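Amorpha-4,11-diene synthase (Artemisia annua, PDB 4GAX) probably converts farnesyl diphosphate into a cyclic sesquiterpene, as a metal-dependent terpene synthase of the amorphadiene synthase type. Local coordinates at residues L368-C379 with L428-F439. Sequence-based numbering, arbitrary orientation.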
ATOM      1  N   LEU A 368       1.315  22.633  11.531  1.00 27.62           N
ATOM      2  CA  LEU A 368       0.282  22.113  12.421  1.00 25.63           C
ATOM      3  C   LEU A 368      -0.093  23.096  13.527  1.00 33.68           C
ATOM      4  O   LEU A 368      -1.272  23.219  13.859  1.00 38.12           O
ATOM      5  CB  LEU A 368       0.666  20.747  13.007  1.00 21.95           C
ATOM      6  CG  LEU A 368       0.734  19.668  11.928  1.00 22.00           C
ATOM      7  CD1 LEU A 368       1.100  18.304  12.523  1.00 22.44           C
ATOM      8  CD2 LEU A 368      -0.589  19.587  11.187  1.00 34.72           C
ATOM      9  N   ALA A 369       0.894  23.797  14.091  1.00 27.26           N
ATOM     10  CA  ALA A 369       0.598  24.796  15.121  1.00 34.01           C
ATOM     11  C   ALA A 369      -0.345  25.887  14.591  1.00 40.40           C
ATOM     12  O   ALA A 369      -1.203  26.397  15.324  1.00 36.83           O
ATOM     13  CB  ALA A 369       1.880  25.413  15.668  1.00 38.64           C
ATOM     14  N   LYS A 370      -0.181  26.242  13.318  1.00 32.73           N
ATOM     15  CA  LYS A 370      -1.009  27.277  12.712  1.00 43.78           C
ATOM     16  C   LYS A 370      -2.454  26.784  12.566  1.00 46.85           C
ATOM     17  O   LYS A 370      -3.404  27.527  12.825  1.00 42.50           O
ATOM     18  CB  LYS A 370      -0.425  27.724  11.368  1.00 40.34           C
ATOM     19  CG  LYS A 370      -1.418  28.456  10.476  1.00 49.18           C
ATOM     20  CD  LYS A 370      -0.944  29.852  10.100  1.00 54.92           C
ATOM     21  CE  LYS A 370      -2.053  30.614   9.364  1.00 58.09           C
ATOM     22  NZ  LYS A 370      -1.644  31.103   8.012  1.00 59.08           N
ATOM     23  N   GLU A 371      -2.608  25.513  12.196  1.00 39.36           N
ATOM     24  CA  GLU A 371      -3.928  24.878  12.103  1.00 41.92           C
ATOM     25  C   GLU A 371      -4.508  24.516  13.474  1.00 43.72           C
ATOM     26  O   GLU A 371      -5.593  23.947  13.564  1.00 55.94           O
ATOM     27  CB  GLU A 371      -3.873  23.652  11.175  1.00 37.48           C
ATOM     28  CG  GLU A 371      -3.922  24.026   9.682  1.00 50.21           C
ATOM     29  CD  GLU A 371      -3.275  22.993   8.755  1.00 59.96           C
ATOM     30  OE1 GLU A 371      -2.991  21.857   9.198  1.00 61.10           O
ATOM     31  OE2 GLU A 371      -3.043  23.328   7.570  1.00 61.82           O
ATOM     32  N   GLY A 372      -3.782  24.857  14.535  1.00 40.37           N
ATOM     33  CA  GLY A 372      -4.206  24.581  15.897  1.00 44.49           C
ATOM     34  C   GLY A 372      -4.054  23.117  16.282  1.00 45.15           C
ATOM     35  O   GLY A 372      -4.755  22.625  17.169  1.00 41.78           O
ATOM     36  N   LYS A 373      -3.126  22.421  15.632  1.00 30.53           N
ATOM     37  CA  LYS A 373      -2.987  20.983  15.843  1.00 34.52           C
ATOM     38  C   LYS A 373      -1.637  20.571  16.417  1.00 34.52           C
ATOM     39  O   LYS A 373      -1.068  19.554  16.015  1.00 28.59           O
ATOM     40  CB  LYS A 373      -3.262  20.239  14.544  1.00 27.94           C
ATOM     41  CG  LYS A 373      -4.742  20.258  14.174  1.00 44.01           C
ATOM     42  CD  LYS A 373      -4.959  20.233  12.678  1.00 37.97           C
ATOM     43  CE  LYS A 373      -6.447  20.430  12.376  1.00 50.43           C
ATOM     44  NZ  LYS A 373      -6.703  20.621  10.918  1.00 63.61           N
ATOM     45  N   THR A 374      -1.140  21.371  17.352  1.00 28.43           N
ATOM     46  CA  THR A 374       0.122  21.091  18.019  1.00 29.09           C
ATOM     47  C   THR A 374       0.077  19.767  18.776  1.00 30.12           C
ATOM     48  O   THR A 374       1.075  19.038  18.827  1.00 32.12           O
ATOM     49  CB  THR A 374       0.504  22.256  18.939  1.00 35.25           C
ATOM     50  OG1 THR A 374       0.794  23.399  18.125  1.00 39.01           O
ATOM     51  CG2 THR A 374       1.723  21.927  19.794  1.00 40.23           C
ATOM     52  N   ASN A 375      -1.088  19.439  19.336  1.00 34.17           N
ATOM     53  CA  ASN A 375      -1.234  18.183  20.070  1.00 37.19           C
ATOM     54  C   ASN A 375      -1.062  16.980  19.161  1.00 30.58           C
ATOM     55  O   ASN A 375      -0.487  15.976  19.566  1.00 26.97           O
ATOM     56  CB  ASN A 375      -2.570  18.122  20.814  1.00 50.57           C
ATOM     57  CG  ASN A 375      -2.645  19.137  21.941  1.00 68.33           C
ATOM     58  OD1 ASN A 375      -1.637  19.434  22.596  1.00 61.65           O
ATOM     59  ND2 ASN A 375      -3.834  19.689  22.164  1.00 77.17           N
ATOM     60  N   ILE A 376      -1.552  17.094  17.929  1.00 24.26           N
ATOM     61  CA  ILE A 376      -1.344  16.050  16.934  1.00 25.46           C
ATOM     62  C   ILE A 376       0.129  16.002  16.526  1.00 29.08           C
ATOM     63  O   ILE A 376       0.692  14.919  16.353  1.00 31.22           O
ATOM     64  CB  ILE A 376      -2.297  16.228  15.722  1.00 27.93           C
ATOM     65  CG1 ILE A 376      -3.634  15.543  16.023  1.00 38.02           C
ATOM     66  CG2 ILE A 376      -1.698  15.654  14.433  1.00 25.75           C
ATOM     67  CD1 ILE A 376      -4.840  16.397  15.717  1.00 49.10           C
ATOM     68  N   PHE A 377       0.780  17.156  16.408  1.00 27.33           N
ATOM     69  CA  PHE A 377       2.210  17.105  16.113  1.00 28.19           C
ATOM     70  C   PHE A 377       2.982  16.409  17.238  1.00 27.15           C
ATOM     71  O   PHE A 377       3.853  15.566  16.984  1.00 23.60           O
ATOM     72  CB  PHE A 377       2.823  18.486  15.846  1.00 32.71           C
ATOM     73  CG  PHE A 377       4.316  18.432  15.666  1.00 32.61           C
ATOM     74  CD1 PHE A 377       4.864  18.033  14.451  1.00 32.71           C
ATOM     75  CD2 PHE A 377       5.169  18.709  16.726  1.00 33.60           C
ATOM     76  CE1 PHE A 377       6.236  17.945  14.284  1.00 26.26           C
ATOM     77  CE2 PHE A 377       6.545  18.620  16.567  1.00 33.88           C
ATOM     78  CZ  PHE A 377       7.076  18.232  15.343  1.00 25.42           C
ATOM     79  N   ASN A 378       2.665  16.758  18.482  1.00 26.06           N
ATOM     80  CA  ASN A 378       3.415  16.232  19.611  1.00 28.47           C
ATOM     81  C   ASN A 378       3.196  14.734  19.774  1.00 30.56           C
ATOM     82  O   ASN A 378       4.104  14.013  20.169  1.00 28.28           O
ATOM     83  CB  ASN A 378       3.071  16.981  20.905  1.00 32.84           C
ATOM     84  CG  ASN A 378       3.655  18.382  20.939  1.00 40.08           C
ATOM     85  OD1 ASN A 378       4.729  18.639  20.384  1.00 35.55           O
ATOM     86  ND2 ASN A 378       2.949  19.299  21.594  1.00 42.97           N
ATOM     87  N   CYS A 379       1.987  14.269  19.479  1.00 28.26           N
ATOM     88  CA  CYS A 379       1.735  12.835  19.465  1.00 27.81           C
ATOM     89  C   CYS A 379       2.610  12.151  18.419  1.00 30.74           C
ATOM     90  O   CYS A 379       3.286  11.168  18.723  1.00 31.54           O
ATOM     91  CB  CYS A 379       0.253  12.540  19.214  1.00 36.45           C
ATOM     92  SG  CYS A 379      -0.814  12.934  20.638  1.00 47.04           S
ATOM     93  N   LEU A 428       0.019  12.731  10.489  1.00 25.43           N
ATOM     94  CA  LEU A 428       0.458  14.125  10.443  1.00 25.23           C
ATOM     95  C   LEU A 428       0.128  14.751   9.097  1.00 32.61           C
ATOM     96  O   LEU A 428      -0.252  15.919   9.033  1.00 32.22           O
ATOM     97  CB  LEU A 428       1.964  14.236  10.705  1.00 25.08           C
ATOM     98  CG  LEU A 428       2.425  13.829  12.103  1.00 26.69           C
ATOM     99  CD1 LEU A 428       3.899  14.215  12.313  1.00 26.88           C
ATOM    100  CD2 LEU A 428       1.543  14.495  13.147  1.00 25.78           C
ATOM    101  N   GLY A 429       0.269  13.967   8.026  1.00 29.03           N
ATOM    102  CA  GLY A 429      -0.001  14.455   6.684  1.00 30.95           C
ATOM    103  C   GLY A 429      -1.491  14.613   6.440  1.00 32.90           C
ATOM    104  O   GLY A 429      -1.903  15.403   5.591  1.00 38.74           O
ATOM    105  N   MET A 430      -2.295  13.860   7.187  1.00 31.29           N
ATOM    106  CA  MET A 430      -3.757  13.948   7.113  1.00 32.13           C
ATOM    107  C   MET A 430      -4.375  14.529   8.376  1.00 35.70           C
ATOM    108  O   MET A 430      -5.342  13.983   8.921  1.00 41.06           O
ATOM    109  CB  MET A 430      -4.358  12.567   6.848  1.00 35.30           C
ATOM    110  CG  MET A 430      -4.093  12.060   5.462  1.00 32.26           C
ATOM    111  SD  MET A 430      -4.903  10.467   5.117  1.00 54.29           S
ATOM    112  CE  MET A 430      -3.418   9.507   4.878  1.00 22.93           C
ATOM    113  N   SER A 431      -3.825  15.650   8.824  1.00 36.64           N
ATOM    114  CA  SER A 431      -4.231  16.277  10.076  1.00 36.24           C
ATOM    115  C   SER A 431      -5.712  16.665  10.168  1.00 33.41           C
ATOM    116  O   SER A 431      -6.284  16.695  11.265  1.00 38.87           O
ATOM    117  CB  SER A 431      -3.370  17.518  10.325  1.00 36.38           C
ATOM    118  OG  SER A 431      -3.136  18.196   9.102  1.00 37.90           O
ATOM    119  N   ASP A 432      -6.327  16.979   9.032  1.00 36.87           N
ATOM    120  CA  ASP A 432      -7.717  17.451   9.022  1.00 39.63           C
ATOM    121  C   ASP A 432      -8.729  16.423   9.530  1.00 42.72           C
ATOM    122  O   ASP A 432      -9.822  16.793   9.969  1.00 46.08           O
ATOM    123  CB  ASP A 432      -8.111  17.893   7.618  1.00 52.63           C
ATOM    124  CG  ASP A 432      -7.637  16.923   6.561  1.00 67.40           C
ATOM    125  OD1 ASP A 432      -6.469  16.482   6.648  1.00 69.38           O
ATOM    126  OD2 ASP A 432      -8.429  16.593   5.652  1.00 76.41           O
ATOM    127  N   ILE A 433      -8.374  15.141   9.477  1.00 36.47           N
ATOM    128  CA  ILE A 433      -9.300  14.081   9.880  1.00 32.08           C
ATOM    129  C   ILE A 433      -8.831  13.236  11.076  1.00 33.57           C
ATOM    130  O   ILE A 433      -9.615  12.464  11.647  1.00 36.28           O
ATOM    131  CB  ILE A 433      -9.644  13.133   8.702  1.00 46.79           C
ATOM    132  CG1 ILE A 433      -8.446  12.253   8.345  1.00 44.99           C
ATOM    133  CG2 ILE A 433     -10.128  13.920   7.490  1.00 48.88           C
ATOM    134  CD1 ILE A 433      -8.832  10.976   7.618  1.00 40.14           C
ATOM    135  N   VAL A 434      -7.566  13.370  11.460  1.00 37.94           N
ATOM    136  CA  VAL A 434      -7.069  12.624  12.616  1.00 36.59           C
ATOM    137  C   VAL A 434      -7.833  12.987  13.895  1.00 35.46           C
ATOM    138  O   VAL A 434      -8.108  14.153  14.159  1.00 37.81           O
ATOM    139  CB  VAL A 434      -5.550  12.804  12.837  1.00 39.95           C
ATOM    140  CG1 VAL A 434      -4.786  12.102  11.755  1.00 45.04           C
ATOM    141  CG2 VAL A 434      -5.188  14.263  12.861  1.00 48.14           C
ATOM    142  N   THR A 435      -8.192  11.967  14.666  1.00 38.93           N
ATOM    143  CA  THR A 435      -8.860  12.151  15.943  1.00 36.21           C
ATOM    144  C   THR A 435      -7.874  11.812  17.047  1.00 45.15           C
ATOM    145  O   THR A 435      -6.849  11.178  16.786  1.00 52.20           O
ATOM    146  CB  THR A 435     -10.053  11.193  16.093  1.00 41.76           C
ATOM    147  OG1 THR A 435      -9.607   9.846  15.895  1.00 35.50           O
ATOM    148  CG2 THR A 435     -11.146  11.517  15.080  1.00 46.50           C
ATOM    149  N   LYS A 436      -8.185  12.213  18.277  1.00 44.88           N
ATOM    150  CA  LYS A 436      -7.381  11.789  19.418  1.00 48.75           C
ATOM    151  C   LYS A 436      -7.469  10.265  19.512  1.00 43.10           C
ATOM    152  O   LYS A 436      -6.507   9.594  19.894  1.00 37.45           O
ATOM    153  CB  LYS A 436      -7.881  12.439  20.711  1.00 58.64           C
ATOM    154  CG  LYS A 436      -6.866  12.450  21.857  1.00 75.19           C
ATOM    155  CD  LYS A 436      -7.486  13.009  23.144  1.00 86.80           C
ATOM    156  CE  LYS A 436      -6.426  13.434  24.165  1.00 90.60           C
ATOM    157  NZ  LYS A 436      -7.020  13.955  25.441  1.00 88.97           N
ATOM    158  N   GLU A 437      -8.623   9.730  19.122  1.00 41.57           N
ATOM    159  CA  GLU A 437      -8.877   8.291  19.155  1.00 38.63           C
ATOM    160  C   GLU A 437      -7.960   7.533  18.209  1.00 35.86           C
ATOM    161  O   GLU A 437      -7.565   6.405  18.498  1.00 35.48           O
ATOM    162  CB  GLU A 437     -10.343   7.978  18.816  1.00 47.37           C
ATOM    163  CG  GLU A 437     -11.342   8.346  19.914  1.00 64.04           C
ATOM    164  CD  GLU A 437     -11.425   9.848  20.172  1.00 70.60           C
ATOM    165  OE1 GLU A 437     -11.198  10.632  19.222  1.00 61.65           O
ATOM    166  OE2 GLU A 437     -11.707  10.245  21.329  1.00 74.04           O
ATOM    167  N   ALA A 438      -7.621   8.148  17.079  1.00 31.16           N
ATOM    168  CA  ALA A 438      -6.768   7.484  16.116  1.00 32.75           C
ATOM    169  C   ALA A 438      -5.393   7.304  16.733  1.00 35.27           C
ATOM    170  O   ALA A 438      -4.771   6.249  16.589  1.00 29.55           O
ATOM    171  CB  ALA A 438      -6.685   8.272  14.834  1.00 29.95           C
ATOM    172  N   PHE A 439      -4.926   8.330  17.439  1.00 34.22           N
ATOM    173  CA  PHE A 439      -3.631   8.234  18.108  1.00 33.22           C
ATOM    174  C   PHE A 439      -3.656   7.258  19.268  1.00 33.45           C
ATOM    175  O   PHE A 439      -2.677   6.547  19.499  1.00 35.36           O
ATOM    176  CB  PHE A 439      -3.140   9.604  18.572  1.00 42.87           C
ATOM    177  CG  PHE A 439      -2.217  10.265  17.594  1.00 31.97           C
ATOM    178  CD1 PHE A 439      -0.939   9.766  17.395  1.00 31.74           C
ATOM    179  CD2 PHE A 439      -2.623  11.375  16.873  1.00 33.22           C
ATOM    180  CE1 PHE A 439      -0.076  10.368  16.491  1.00 32.30           C
ATOM    181  CE2 PHE A 439      -1.769  11.980  15.981  1.00 29.42           C
ATOM    182  CZ  PHE A 439      -0.491  11.475  15.790  1.00 32.70           C
TER
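Ile-376, Leu-428, Cys-379 and Phe-439 carry a mainly apolar packing of two helix-loop-helix corners in the metal-binding, all-helical domain of the terpene synthase. The Schellman motif ending at Gly-372 links helices 351-370 and 374-399, and the loop 430-435 joins helix 419-429 to helix 436-443. Ile-376 reaches into the corner formed by helix 419-429, the loop and helix 436-443. With chi1 at -86° its CG2 stands anti to the backbone N and faces Leu-428 CD2 at 3.7 Å, the two side chains lying alongside one another and pointing opposite ways; this leaves CG1 and CD1 for Val-434, Ile-376 CD1 to Val-434 CG2 being 3.6 Å. The Phe-439 side chain runs roughly perpendicular to that of Ile-376, its CE2 4.0 Å from Ile-376 CG2. Leu-428 CD2 also meets Leu-368 CD1 at 3.9 Å, and Leu-368 turns its other methyl, CD2, to Ser-431 CB at 3.6 Å. The aliphatic part of Lys-373 lies against Ser-431, CD to CB 3.9 Å. Where helix 436-443 starts, Thr-435 OG1 accepts from Ala-438 N and caps the first turn. Tyr-427 adds an edge-to-face stack on Phe-439, and Leu-521 of helix 519-535 touches Val-434. An alanine in place of Phe-439 would probably open a gap beside Ile-376 and leave Tyr-427 without its ring partner and Cys-379 without the face it rests on. That last contact is CH-pi: Cys-379 CB stands 3.4 Å from the Phe-439 ring centroid, 9° off the normal, and SG adds a sulfur-aromatic contact higher above the same face, 4.5 Å from that centroid.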